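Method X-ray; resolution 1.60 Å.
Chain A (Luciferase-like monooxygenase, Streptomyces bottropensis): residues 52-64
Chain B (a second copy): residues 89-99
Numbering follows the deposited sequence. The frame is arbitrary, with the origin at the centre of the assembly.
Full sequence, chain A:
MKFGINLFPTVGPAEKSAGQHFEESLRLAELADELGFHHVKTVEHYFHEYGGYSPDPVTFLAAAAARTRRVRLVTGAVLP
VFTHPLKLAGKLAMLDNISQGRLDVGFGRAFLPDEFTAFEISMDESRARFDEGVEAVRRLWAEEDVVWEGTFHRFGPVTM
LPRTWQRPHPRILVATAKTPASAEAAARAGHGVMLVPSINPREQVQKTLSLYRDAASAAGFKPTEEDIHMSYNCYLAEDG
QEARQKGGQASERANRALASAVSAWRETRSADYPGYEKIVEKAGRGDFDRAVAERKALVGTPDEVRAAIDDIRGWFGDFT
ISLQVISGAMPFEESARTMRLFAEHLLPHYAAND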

# COMPACT_ATOMS: atom_id res chain seq x y z
N GLY A 52 -14.02 -5.34 5.75
CA GLY A 52 -13.66 -5.63 4.37
C GLY A 52 -13.28 -4.44 3.51
O GLY A 52 -12.68 -4.63 2.45
N TYR A 53 -13.64 -3.22 3.94
CA TYR A 53 -13.09 -2.03 3.27
C TYR A 53 -11.59 -1.91 3.45
O TYR A 53 -10.98 -1.06 2.81
CB TYR A 53 -13.74 -0.75 3.78
CG TYR A 53 -15.07 -0.40 3.17
CD1 TYR A 53 -15.84 -1.38 2.53
CD2 TYR A 53 -15.58 0.88 3.24
CE1 TYR A 53 -17.08 -1.07 1.97
CE2 TYR A 53 -16.82 1.20 2.68
CZ TYR A 53 -17.57 0.22 2.06
OH TYR A 53 -18.79 0.53 1.51
N SER A 54 -10.97 -2.73 4.31
CA SER A 54 -9.53 -2.64 4.52
C SER A 54 -8.85 -3.98 4.28
O SER A 54 -8.34 -4.62 5.21
CB SER A 54 -9.24 -2.11 5.92
OG SER A 54 -7.84 -1.88 6.04
N PRO A 55 -8.77 -4.42 3.01
CA PRO A 55 -7.99 -5.64 2.71
C PRO A 55 -6.49 -5.44 2.80
O PRO A 55 -5.76 -6.44 2.84
CB PRO A 55 -8.42 -5.98 1.27
CG PRO A 55 -8.84 -4.66 0.68
CD PRO A 55 -9.45 -3.88 1.82
N ASP A 56 -6.01 -4.20 2.85
CA ASP A 56 -4.57 -3.92 2.88
C ASP A 56 -4.33 -2.69 3.76
O ASP A 56 -4.38 -1.55 3.28
CB ASP A 56 -4.02 -3.70 1.48
CG ASP A 56 -2.52 -3.77 1.42
OD1 ASP A 56 -1.97 -4.89 1.44
OD2 ASP A 56 -1.88 -2.70 1.35
N PRO A 57 -4.08 -2.89 5.06
CA PRO A 57 -3.89 -1.74 5.95
C PRO A 57 -2.72 -0.86 5.55
O PRO A 57 -2.78 0.35 5.78
CB PRO A 57 -3.65 -2.40 7.32
CG PRO A 57 -3.20 -3.80 6.99
CD PRO A 57 -4.00 -4.17 5.78
N VAL A 58 -1.67 -1.44 4.97
CA VAL A 58 -0.51 -0.64 4.58
C VAL A 58 -0.92 0.44 3.58
O VAL A 58 -0.37 1.55 3.60
CB VAL A 58 0.60 -1.55 4.03
CG1 VAL A 58 1.71 -0.73 3.34
CG2 VAL A 58 1.16 -2.40 5.14
N THR A 59 -1.86 0.14 2.67
CA THR A 59 -2.27 1.12 1.67
C THR A 59 -2.93 2.33 2.32
O THR A 59 -2.61 3.48 1.99
CB THR A 59 -3.22 0.48 0.64
OG1 THR A 59 -2.52 -0.56 -0.06
CG2 THR A 59 -3.71 1.51 -0.39
N PHE A 60 -3.83 2.08 3.29
CA PHE A 60 -4.40 3.20 4.03
C PHE A 60 -3.34 3.93 4.86
O PHE A 60 -3.30 5.16 4.90
CB PHE A 60 -5.54 2.74 4.94
CG PHE A 60 -6.03 3.85 5.83
CD1 PHE A 60 -6.89 4.80 5.32
CD2 PHE A 60 -5.59 3.96 7.14
CE1 PHE A 60 -7.34 5.86 6.10
CE2 PHE A 60 -6.03 5.02 7.94
CZ PHE A 60 -6.91 5.97 7.42
N LEU A 61 -2.51 3.17 5.58
CA LEU A 61 -1.57 3.83 6.49
C LEU A 61 -0.51 4.64 5.74
O LEU A 61 0.01 5.61 6.29
CB LEU A 61 -0.92 2.79 7.40
CG LEU A 61 -1.88 2.13 8.40
CD1 LEU A 61 -1.19 0.95 9.06
CD2 LEU A 61 -2.41 3.13 9.44
N ALA A 62 -0.17 4.28 4.49
CA ALA A 62 0.75 5.13 3.74
C ALA A 62 0.11 6.48 3.40
O ALA A 62 0.76 7.53 3.51
CB ALA A 62 1.20 4.41 2.47
N ALA A 63 -1.17 6.47 3.04
CA ALA A 63 -1.90 7.71 2.84
C ALA A 63 -1.99 8.50 4.14
O ALA A 63 -1.73 9.71 4.17
CB ALA A 63 -3.29 7.42 2.28
N ALA A 64 -2.37 7.83 5.24
CA ALA A 64 -2.43 8.51 6.54
C ALA A 64 -1.08 9.10 6.93
O ALA A 64 -1.00 10.23 7.42
CB ALA A 64 -2.91 7.53 7.63
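Chain B (89-99) AGKLAMLDNIS

Two helices from neighbouring subunits can pack tightly without a single hydrogen bond between them when their side chains interlock and their polar groups find partners elsewhere. The contact between these two copies of a luciferase-like monooxygenase illustrates the principle. Chain B contributes a helix that begins earlier in the chain and runs through Ile B98, with Ser B99 just beyond it. Its backbone is regular, each amide from Ala B93 onward bonding to the carbonyl four residues back. Chain A approaches as a loop that turns into a helix at Pro A57. The two helices run in nearly the same direction, their N-to-C axes inclined at 27° (signed crossing angle -27°) and 9.3 Å apart at closest approach. The backbones draw nearest at the start of the contact, where CA of Asp A56 is 5.5 Å from CA of Lys B91, and are wider apart further along, with CA of Ala A63 7.7 Å from CA of Ile B98.

The loop meets chain B first through the backbone of Tyr A53, whose O lies 3.9 Å from CG of Met B94. Ser A54 directs its CA-to-CB bond away from the partner, yet its OG still comes within 4.0 Å of Met B94 CE. Pro A55 makes the closer fit. Its CG rests 3.7 Å from CA of Gly B90, a position where the absence of a side chain matters: an ideal CB on that glycine would fall 2.8 Å from Pro A55 CG, a clash. The same proline ring places CD 3.6 Å from SD of Met B94.

Asp A56 caps the chain A helix. Its OD2 accepts a hydrogen bond from Thr A59 OG1 at 2.6 Å and a weak one from Thr A59 N at 3.1 Å, so OD2 is engaged within chain A, while CB of Asp A56 packs 3.8 Å from CB of Lys B91. The opposite charges are near but do not form a salt bridge, with Asp A56 OD1 4.4 Å from Lys B91 NZ; both atoms find hydrogen-bonding partners elsewhere in the structure. The carbonyl O of Asp A56 also approaches Met B94 SD, at 3.2 Å.

Pro A57 and Val A58 make no contact, and Thr A59 supplies the knob. Its side chain sits in a hole formed by Lys B91, Met B94, Leu B95 and Ile B98: OG1 is 3.8 Å from Lys B91 CB, while CG2 lies 4.0 Å from both Met B94 CB and Ile B98 CD1. Phe A60 follows with its CB 3.8 Å from Met B94 CE, extending the apolar surroundings of a methionine that loses more area to the contact than any other residue here. After Leu A61 and Ala A62, which stand clear, the next helical turn brings Ala A63 round to chain B, where its CB meets Ile B98 CG2 at 3.9 Å, the last contact between the two stretches.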

# COMPACT_ATOMS: atom_id res chain seq x y z
N ALA B 89 -6.54 -6.97 -6.29
CA ALA B 89 -7.78 -6.23 -6.52
C ALA B 89 -8.14 -5.37 -5.31
O ALA B 89 -8.59 -4.22 -5.47
CB ALA B 89 -8.93 -7.18 -6.86
N GLY B 90 -7.94 -5.89 -4.10
CA GLY B 90 -8.33 -5.16 -2.91
C GLY B 90 -7.49 -3.91 -2.67
O GLY B 90 -8.04 -2.82 -2.43
N LYS B 91 -6.16 -4.04 -2.71
CA LYS B 91 -5.31 -2.88 -2.42
C LYS B 91 -5.48 -1.81 -3.49
O LYS B 91 -5.46 -0.61 -3.19
CB LYS B 91 -3.84 -3.32 -2.29
CG LYS B 91 -3.19 -3.67 -3.62
CD LYS B 91 -1.90 -4.50 -3.48
CE LYS B 91 -1.05 -4.11 -2.30
NZ LYS B 91 0.22 -4.91 -2.32
N LEU B 92 -5.68 -2.22 -4.74
CA LEU B 92 -5.88 -1.24 -5.80
C LEU B 92 -7.23 -0.54 -5.65
O LEU B 92 -7.34 0.66 -5.90
CB LEU B 92 -5.76 -1.91 -7.16
CG LEU B 92 -4.33 -2.32 -7.52
CD1 LEU B 92 -4.32 -3.31 -8.68
CD2 LEU B 92 -3.51 -1.05 -7.86
N ALA B 93 -8.26 -1.28 -5.22
CA ALA B 93 -9.56 -0.65 -4.97
C ALA B 93 -9.46 0.37 -3.84
O ALA B 93 -10.07 1.45 -3.90
CB ALA B 93 -10.62 -1.71 -4.66
N MET B 94 -8.72 0.04 -2.78
CA MET B 94 -8.46 1.03 -1.73
C MET B 94 -7.79 2.27 -2.33
O MET B 94 -8.20 3.40 -2.05
CB MET B 94 -7.56 0.45 -0.63
CG MET B 94 -8.17 -0.67 0.18
SD MET B 94 -7.02 -1.23 1.47
CE MET B 94 -7.08 0.15 2.63
N LEU B 95 -6.73 2.07 -3.12
CA LEU B 95 -6.02 3.19 -3.70
C LEU B 95 -6.93 4.03 -4.60
O LEU B 95 -6.89 5.26 -4.56
CB LEU B 95 -4.80 2.69 -4.47
CG LEU B 95 -3.97 3.75 -5.20
CD1 LEU B 95 -3.56 4.90 -4.26
CD2 LEU B 95 -2.73 3.10 -5.80
N ASP B 96 -7.78 3.37 -5.38
CA ASP B 96 -8.73 4.09 -6.23
C ASP B 96 -9.59 5.04 -5.40
O ASP B 96 -9.79 6.20 -5.76
CB ASP B 96 -9.62 3.11 -6.98
CG ASP B 96 -10.42 3.77 -8.09
OD1 ASP B 96 -9.90 4.77 -8.63
OD2 ASP B 96 -11.53 3.29 -8.41
N ASN B 97 -10.12 4.54 -4.27
CA ASN B 97 -10.98 5.38 -3.45
C ASN B 97 -10.20 6.46 -2.71
O ASN B 97 -10.66 7.60 -2.59
CB ASN B 97 -11.77 4.50 -2.47
CG ASN B 97 -12.93 3.81 -3.15
OD1 ASN B 97 -13.91 4.45 -3.48
ND2 ASN B 97 -12.81 2.50 -3.40
N ILE B 98 -9.03 6.12 -2.18
CA ILE B 98 -8.19 7.12 -1.51
C ILE B 98 -7.88 8.28 -2.45
O ILE B 98 -7.91 9.45 -2.05
CB ILE B 98 -6.91 6.44 -0.98
CG1 ILE B 98 -7.25 5.58 0.26
CG2 ILE B 98 -5.82 7.47 -0.68
CD1 ILE B 98 -6.15 4.57 0.61
N SER B 99 -7.60 7.97 -3.72
CA SER B 99 -7.23 8.98 -4.70
C SER B 99 -8.43 9.63 -5.36
O SER B 99 -8.25 10.49 -6.24
CB SER B 99 -6.36 8.36 -5.79
OG SER B 99 -7.15 7.52 -6.63